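Local coordinates for protein DNA photolyase (Agrobacterium tumefaciens, PDB 4U63) that probably repairs cyclobutane pyrimidine dimers in ultraviolet-damaged DNA with light, using a flavin cofactor and a methenyltetrahydrofolate antenna, at residues 340-352 with 471-483. Numbering follows the deposited sequence. Where two conformers were deposited one is given.
Sequences GMTGYPIVDAGMR and KTYPLPIVDHGKA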
ATOM      1  N   GLY A 340     -11.558  -5.348 -16.584  1.00 23.01           N
ATOM      2  CA  GLY A 340     -10.587  -5.488 -17.645  1.00 23.00           C
ATOM      3  C   GLY A 340     -11.237  -5.912 -18.948  1.00 24.56           C
ATOM      4  O   GLY A 340     -10.760  -6.847 -19.609  1.00 23.94           O
ATOM      5  N   MET A 341     -12.330  -5.236 -19.310  0.50 24.30           N
ATOM      6  CA  MET A 341     -13.024  -5.465 -20.581  0.50 25.18           C
ATOM      7  C   MET A 341     -13.156  -4.162 -21.386  0.50 25.89           C
ATOM      8  O   MET A 341     -14.209  -3.874 -21.953  0.50 26.38           O
ATOM      9  CB  MET A 341     -14.406  -6.075 -20.325  0.50 22.62           C
ATOM     10  CG  MET A 341     -14.366  -7.456 -19.682  0.50 22.96           C
ATOM     11  SD  MET A 341     -13.734  -8.743 -20.778  0.50 27.73           S
ATOM     12  CE  MET A 341     -15.010  -8.771 -22.021  0.50 24.00           C
ATOM     13  N   THR A 342     -12.072  -3.388 -21.436  1.00 24.25           N
ATOM     14  CA  THR A 342     -12.044  -2.132 -22.167  1.00 23.55           C
ATOM     15  C   THR A 342     -11.748  -2.312 -23.657  1.00 24.55           C
ATOM     16  O   THR A 342     -12.033  -1.418 -24.450  1.00 26.39           O
ATOM     17  CB  THR A 342     -10.997  -1.183 -21.578  1.00 24.81           C
ATOM     18  OG1 THR A 342      -9.676  -1.711 -21.804  1.00 22.87           O
ATOM     19  CG2 THR A 342     -11.229  -0.998 -20.076  1.00 23.55           C
ATOM     20  N   GLY A 343     -11.162  -3.450 -24.032  1.00 25.75           N
ATOM     21  CA  GLY A 343     -10.735  -3.690 -25.416  1.00 27.14           C
ATOM     22  C   GLY A 343      -9.349  -3.127 -25.726  1.00 26.22           C
ATOM     23  O   GLY A 343      -8.888  -3.223 -26.868  1.00 27.53           O
ATOM     24  N   TYR A 344      -8.703  -2.527 -24.716  1.00 25.12           N
ATOM     25  CA  TYR A 344      -7.317  -2.062 -24.787  1.00 25.89           C
ATOM     26  C   TYR A 344      -6.482  -3.063 -23.990  1.00 24.68           C
ATOM     27  O   TYR A 344      -6.524  -3.060 -22.757  1.00 22.69           O
ATOM     28  CB  TYR A 344      -7.187  -0.646 -24.203  1.00 25.81           C
ATOM     29  CG  TYR A 344      -7.764   0.410 -25.111  1.00 25.29           C
ATOM     30  CD1 TYR A 344      -9.136   0.694 -25.105  1.00 24.90           C
ATOM     31  CD2 TYR A 344      -6.950   1.116 -25.999  1.00 27.12           C
ATOM     32  CE1 TYR A 344      -9.675   1.656 -25.950  1.00 25.10           C
ATOM     33  CE2 TYR A 344      -7.480   2.075 -26.847  1.00 28.09           C
ATOM     34  CZ  TYR A 344      -8.841   2.345 -26.822  1.00 27.73           C
ATOM     35  OH  TYR A 344      -9.353   3.302 -27.671  1.00 26.66           O
ATOM     36  N   PRO A 345      -5.739  -3.948 -24.684  1.00 24.29           N
ATOM     37  CA  PRO A 345      -5.086  -5.071 -23.977  1.00 25.34           C
ATOM     38  C   PRO A 345      -4.227  -4.719 -22.762  1.00 22.51           C
ATOM     39  O   PRO A 345      -4.308  -5.403 -21.762  1.00 22.44           O
ATOM     40  CB  PRO A 345      -4.255  -5.717 -25.073  1.00 24.77           C
ATOM     41  CG  PRO A 345      -5.085  -5.498 -26.295  1.00 25.44           C
ATOM     42  CD  PRO A 345      -5.599  -4.096 -26.145  1.00 24.74           C
ATOM     43  N   ILE A 346      -3.420  -3.670 -22.841  1.00 21.61           N
ATOM     44  CA  ILE A 346      -2.543  -3.330 -21.709  1.00 22.68           C
ATOM     45  C   ILE A 346      -3.361  -2.931 -20.475  1.00 21.95           C
ATOM     46  O   ILE A 346      -3.006  -3.278 -19.351  1.00 22.82           O
ATOM     47  CB  ILE A 346      -1.479  -2.261 -22.090  1.00 25.92           C
ATOM     48  CG1 ILE A 346      -0.446  -2.081 -20.977  1.00 28.44           C
ATOM     49  CG2 ILE A 346      -2.107  -0.915 -22.423  1.00 27.13           C
ATOM     50  CD1 ILE A 346       0.404  -3.297 -20.715  1.00 30.00           C
ATOM     51  N   VAL A 347      -4.464  -2.216 -20.704  1.00 22.08           N
ATOM     52  CA  VAL A 347      -5.364  -1.803 -19.626  1.00 21.24           C
ATOM     53  C   VAL A 347      -6.020  -3.042 -19.034  1.00 21.19           C
ATOM     54  O   VAL A 347      -6.032  -3.240 -17.820  1.00 20.77           O
ATOM     55  CB  VAL A 347      -6.436  -0.817 -20.140  1.00 21.27           C
ATOM     56  CG1 VAL A 347      -7.493  -0.526 -19.071  1.00 22.23           C
ATOM     57  CG2 VAL A 347      -5.771   0.471 -20.608  1.00 22.88           C
ATOM     58  N   ASP A 348      -6.539  -3.888 -19.913  1.00 22.69           N
ATOM     59  CA  ASP A 348      -7.211  -5.115 -19.481  1.00 22.74           C
ATOM     60  C   ASP A 348      -6.281  -6.056 -18.720  1.00 20.72           C
ATOM     61  O   ASP A 348      -6.660  -6.610 -17.690  1.00 21.10           O
ATOM     62  CB  ASP A 348      -7.880  -5.788 -20.667  1.00 24.26           C
ATOM     63  CG  ASP A 348      -9.037  -4.956 -21.219  1.00 24.95           C
ATOM     64  OD1 ASP A 348      -9.494  -4.023 -20.513  1.00 24.64           O
ATOM     65  OD2 ASP A 348      -9.496  -5.222 -22.340  1.00 23.78           O
ATOM     66  N   ALA A 349      -5.054  -6.201 -19.203  1.00 21.10           N
ATOM     67  CA  ALA A 349      -4.049  -6.996 -18.499  1.00 20.94           C
ATOM     68  C   ALA A 349      -3.851  -6.503 -17.060  1.00 19.81           C
ATOM     69  O   ALA A 349      -3.865  -7.295 -16.127  1.00 20.69           O
ATOM     70  CB  ALA A 349      -2.738  -6.986 -19.268  1.00 20.37           C
ATOM     71  N   GLY A 350      -3.692  -5.186 -16.882  1.00 19.15           N
ATOM     72  CA  GLY A 350      -3.538  -4.608 -15.554  1.00 18.74           C
ATOM     73  C   GLY A 350      -4.702  -4.883 -14.626  1.00 19.69           C
ATOM     74  O   GLY A 350      -4.516  -5.321 -13.482  1.00 19.47           O
ATOM     75  N   MET A 351      -5.917  -4.647 -15.119  1.00 20.31           N
ATOM     76  CA  MET A 351      -7.100  -4.821 -14.282  1.00 20.49           C
ATOM     77  C   MET A 351      -7.304  -6.295 -13.916  1.00 20.81           C
ATOM     78  O   MET A 351      -7.755  -6.607 -12.813  1.00 20.37           O
ATOM     79  CB  MET A 351      -8.340  -4.222 -14.951  1.00 20.72           C
ATOM     80  CG  MET A 351      -8.207  -2.733 -15.271  1.00 22.61           C
ATOM     81  SD  MET A 351      -7.699  -1.708 -13.881  1.00 21.55           S
ATOM     82  CE  MET A 351      -9.145  -1.830 -12.832  1.00 22.48           C
ATOM     83  N   ARG A 352      -6.940  -7.190 -14.829  1.00 20.38           N
ATOM     84  CA  ARG A 352      -7.029  -8.631 -14.563  1.00 21.41           C
ATOM     85  C   ARG A 352      -5.938  -9.109 -13.615  1.00 22.06           C
ATOM     86  O   ARG A 352      -6.192  -9.958 -12.753  1.00 22.34           O
ATOM     87  CB  ARG A 352      -7.015  -9.414 -15.865  1.00 22.46           C
ATOM     88  CG  ARG A 352      -8.251  -9.134 -16.690  1.00 23.93           C
ATOM     89  CD  ARG A 352      -8.197  -9.875 -18.008  1.00 25.49           C
ATOM     90  NE  ARG A 352      -9.145  -9.350 -18.984  1.00 25.76           N
ATOM     91  CZ  ARG A 352      -9.519  -9.982 -20.085  1.00 25.61           C
ATOM     92  NH1 ARG A 352      -9.049 -11.201 -20.367  1.00 26.35           N
ATOM     93  NH2 ARG A 352     -10.386  -9.407 -20.925  1.00 24.65           N
ATOM     94  N   LYS A 471     -16.447 -11.441 -28.976  1.00 30.03           N
ATOM     95  CA  LYS A 471     -16.761 -12.743 -28.356  1.00 34.80           C
ATOM     96  C   LYS A 471     -15.596 -13.177 -27.477  1.00 36.85           C
ATOM     97  O   LYS A 471     -15.704 -13.224 -26.253  1.00 38.40           O
ATOM     98  CB  LYS A 471     -17.017 -13.807 -29.432  1.00 31.41           C
ATOM     99  N   THR A 472     -14.484 -13.481 -28.132  1.00 33.85           N
ATOM    100  CA  THR A 472     -13.225 -13.865 -27.492  1.00 35.86           C
ATOM    101  C   THR A 472     -12.610 -12.736 -26.676  1.00 32.09           C
ATOM    102  O   THR A 472     -12.076 -12.958 -25.582  1.00 32.72           O
ATOM    103  CB  THR A 472     -12.216 -14.242 -28.593  1.00 37.95           C
ATOM    104  OG1 THR A 472     -12.804 -15.232 -29.439  1.00 47.75           O
ATOM    105  CG2 THR A 472     -10.913 -14.766 -28.025  1.00 43.37           C
ATOM    106  N   TYR A 473     -12.667 -11.533 -27.239  1.00 30.76           N
ATOM    107  CA  TYR A 473     -12.094 -10.335 -26.637  1.00 28.87           C
ATOM    108  C   TYR A 473     -12.898  -9.120 -27.141  1.00 32.19           C
ATOM    109  O   TYR A 473     -13.283  -9.086 -28.306  1.00 32.96           O
ATOM    110  CB  TYR A 473     -10.602 -10.228 -26.995  1.00 28.25           C
ATOM    111  CG  TYR A 473      -9.915  -9.060 -26.334  1.00 28.30           C
ATOM    112  CD1 TYR A 473      -9.626  -9.089 -24.977  1.00 27.70           C
ATOM    113  CD2 TYR A 473      -9.566  -7.920 -27.062  1.00 29.61           C
ATOM    114  CE1 TYR A 473      -9.010  -8.021 -24.348  1.00 29.84           C
ATOM    115  CE2 TYR A 473      -8.941  -6.838 -26.443  1.00 27.42           C
ATOM    116  CZ  TYR A 473      -8.666  -6.897 -25.087  1.00 26.06           C
ATOM    117  OH  TYR A 473      -8.063  -5.854 -24.449  1.00 25.99           O
ATOM    118  N   PRO A 474     -13.174  -8.129 -26.265  1.00 30.26           N
ATOM    119  CA  PRO A 474     -14.055  -7.042 -26.721  1.00 32.91           C
ATOM    120  C   PRO A 474     -13.388  -6.042 -27.657  1.00 33.14           C
ATOM    121  O   PRO A 474     -12.169  -5.920 -27.663  1.00 31.07           O
ATOM    122  CB  PRO A 474     -14.478  -6.356 -25.413  1.00 33.97           C
ATOM    123  CG  PRO A 474     -13.408  -6.681 -24.446  1.00 34.06           C
ATOM    124  CD  PRO A 474     -12.853  -8.016 -24.833  1.00 29.89           C
ATOM    125  N   LEU A 475     -14.203  -5.348 -28.453  1.00 33.23           N
ATOM    126  CA  LEU A 475     -13.737  -4.204 -29.232  1.00 32.17           C
ATOM    127  C   LEU A 475     -13.477  -3.064 -28.270  1.00 28.97           C
ATOM    128  O   LEU A 475     -14.013  -3.072 -27.157  1.00 28.21           O
ATOM    129  CB  LEU A 475     -14.783  -3.761 -30.254  1.00 35.99           C
ATOM    130  CG  LEU A 475     -14.989  -4.655 -31.470  1.00 40.38           C
ATOM    131  CD1 LEU A 475     -16.231  -4.222 -32.222  1.00 43.98           C
ATOM    132  CD2 LEU A 475     -13.776  -4.602 -32.379  1.00 42.44           C
ATOM    133  N   PRO A 476     -12.665  -2.068 -28.687  1.00 27.59           N
ATOM    134  CA  PRO A 476     -12.423  -0.930 -27.806  1.00 27.60           C
ATOM    135  C   PRO A 476     -13.724  -0.289 -27.392  1.00 27.50           C
ATOM    136  O   PRO A 476     -14.583  -0.036 -28.237  1.00 26.22           O
ATOM    137  CB  PRO A 476     -11.609   0.029 -28.676  1.00 31.18           C
ATOM    138  CG  PRO A 476     -10.934  -0.854 -29.637  1.00 35.61           C
ATOM    139  CD  PRO A 476     -11.933  -1.926 -29.956  1.00 31.70           C
ATOM    140  N   ILE A 477     -13.881  -0.039 -26.094  0.80 27.79           N
ATOM    141  CA  ILE A 477     -15.118   0.566 -25.580  0.80 28.19           C
ATOM    142  C   ILE A 477     -15.214   2.058 -25.908  0.80 28.66           C
ATOM    143  O   ILE A 477     -16.305   2.638 -25.850  0.80 28.18           O
ATOM    144  CB  ILE A 477     -15.336   0.288 -24.070  0.80 28.04           C
ATOM    145  CG1 ILE A 477     -14.240   0.908 -23.197  0.80 28.85           C
ATOM    146  CG2 ILE A 477     -15.430  -1.216 -23.838  0.80 28.16           C
ATOM    147  CD1 ILE A 477     -14.574   0.899 -21.717  0.80 36.07           C
ATOM    148  N   VAL A 478     -14.078   2.669 -26.251  1.00 29.07           N
ATOM    149  CA  VAL A 478     -14.063   4.039 -26.774  1.00 29.80           C
ATOM    150  C   VAL A 478     -12.957   4.128 -27.848  1.00 27.06           C
ATOM    151  O   VAL A 478     -11.950   3.412 -27.772  1.00 27.12           O
ATOM    152  CB  VAL A 478     -13.849   5.074 -25.638  1.00 33.08           C
ATOM    153  CG1 VAL A 478     -12.437   4.981 -25.065  1.00 29.86           C
ATOM    154  CG2 VAL A 478     -14.167   6.484 -26.123  1.00 36.80           C
ATOM    155  N   ASP A 479     -13.165   4.987 -28.847  1.00 26.91           N
ATOM    156  CA  ASP A 479     -12.149   5.282 -29.855  1.00 28.17           C
ATOM    157  C   ASP A 479     -11.150   6.257 -29.238  1.00 28.75           C
ATOM    158  O   ASP A 479     -11.558   7.222 -28.597  1.00 28.04           O
ATOM    159  CB  ASP A 479     -12.797   5.902 -31.097  1.00 30.85           C
ATOM    160  CG  ASP A 479     -11.778   6.428 -32.099  1.00 32.27           C
ATOM    161  OD1 ASP A 479     -11.148   5.617 -32.805  1.00 35.92           O
ATOM    162  OD2 ASP A 479     -11.621   7.658 -32.192  1.00 33.79           O
ATOM    163  N   HIS A 480      -9.855   6.003 -29.427  1.00 28.26           N
ATOM    164  CA  HIS A 480      -8.810   6.855 -28.832  1.00 28.35           C
ATOM    165  C   HIS A 480      -8.968   8.324 -29.211  1.00 25.84           C
ATOM    166  O   HIS A 480      -8.963   9.192 -28.336  1.00 28.47           O
ATOM    167  CB  HIS A 480      -7.403   6.385 -29.222  1.00 30.91           C
ATOM    168  CG  HIS A 480      -6.330   7.365 -28.856  1.00 29.55           C
ATOM    169  ND1 HIS A 480      -5.944   7.582 -27.557  1.00 30.02           N
ATOM    170  CD2 HIS A 480      -5.576   8.195 -29.613  1.00 31.04           C
ATOM    171  CE1 HIS A 480      -4.994   8.499 -27.521  1.00 30.41           C
ATOM    172  NE2 HIS A 480      -4.753   8.888 -28.758  1.00 30.66           N
ATOM    173  N   GLY A 481      -9.095   8.590 -30.513  1.00 26.59           N
ATOM    174  CA  GLY A 481      -9.226   9.956 -31.021  1.00 29.18           C
ATOM    175  C   GLY A 481     -10.424  10.683 -30.433  1.00 29.56           C
ATOM    176  O   GLY A 481     -10.298  11.794 -29.934  1.00 30.33           O
ATOM    177  N   LYS A 482     -11.586  10.041 -30.473  1.00 30.29           N
ATOM    178  CA  LYS A 482     -12.816  10.644 -29.931  1.00 30.68           C
ATOM    179  C   LYS A 482     -12.706  10.857 -28.414  1.00 27.29           C
ATOM    180  O   LYS A 482     -13.166  11.872 -27.885  1.00 30.55           O
ATOM    181  CB  LYS A 482     -14.040   9.771 -30.239  1.00 34.53           C
ATOM    182  CG  LYS A 482     -14.269   9.485 -31.722  1.00 41.95           C
ATOM    183  CD  LYS A 482     -15.269  10.422 -32.370  1.00 53.72           C
ATOM    184  CE  LYS A 482     -15.384  10.151 -33.867  1.00 67.23           C
ATOM    185  NZ  LYS A 482     -15.772   8.743 -34.186  1.00 75.43           N
ATOM    186  N   ALA A 483     -12.102   9.896 -27.719  1.00 26.14           N
ATOM    187  CA  ALA A 483     -11.933   9.989 -26.263  1.00 27.16           C
ATOM    188  C   ALA A 483     -11.023  11.155 -25.919  1.00 27.66           C
ATOM    189  O   ALA A 483     -11.297  11.928 -25.006  1.00 28.92           O
ATOM    190  CB  ALA A 483     -11.363   8.703 -25.703  1.00 27.15           C
TER
HETATM  191  O   HOH W   1     -10.021  -4.738 -29.022  1.00 28.98           O
HETATM  192  O   HOH W   2      -8.990   3.404 -30.690  1.00 32.33           O
HETATM  193  O   HOH W   3     -12.050 -11.184 -22.875  1.00 32.27           O
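The ring of Y473 lies against the 340-352 segment with R352 NH2 and G343 O at its edge, while P474 of its own segment sets CD over one face, toward the rim. With CG anti to the backbone N (chi1 -176°), the ring carries its hydroxyl to the start of helix 345-357, where OH gives a weak hydrogen bond to D348 OD2 (2.6 Å) and P345 CG comes obliquely toward CZ of Y473. The carboxylate and ring planes are 66° apart. D348 also gathers the preceding loop: OD1 accepts from both N and OG1 of T342, and the syn lone pair of OD2 takes G343 N, leaving the group little freedom to rotate. T342 OG1 in turn accepts from Y344 N, an ST turn that places Y344 at the helix N-cap. The guanidinium of R352 grips O of G340, the Schellman residue ending helix 331-338, side-on through NE and NH2, and NH1 forms a salt bridge with E442. At the edge of the Y344 ring is V478 O, which accepts from Y344 OH (2.6 Å); P476 CB approaches CE1 obliquely at 3.7 Å. A water bridges the same hydroxyl to H480 N.

Between the two tyrosines the backbones meet closely. I477 N donates to T342 O (2.8 Å, 155° at the hydrogen), and P476 CA adds a CA-H...O contact to the same oxygen. G343, at positive phi, brings its CA to 4.0 Å from P476 CA. Another water links G343 O to P474 O.

The contact thus fastens the loop between helices 331-338 and 345-357 to the chain leading into C-terminal helix 480-495, within the FAD-binding domain. F371 of helix 362-375 and helix 422-429 pack around Y344, V436 of helix 434-439 meets P345, and H480 ND1 is hydrogen-bonded to H375 NE2.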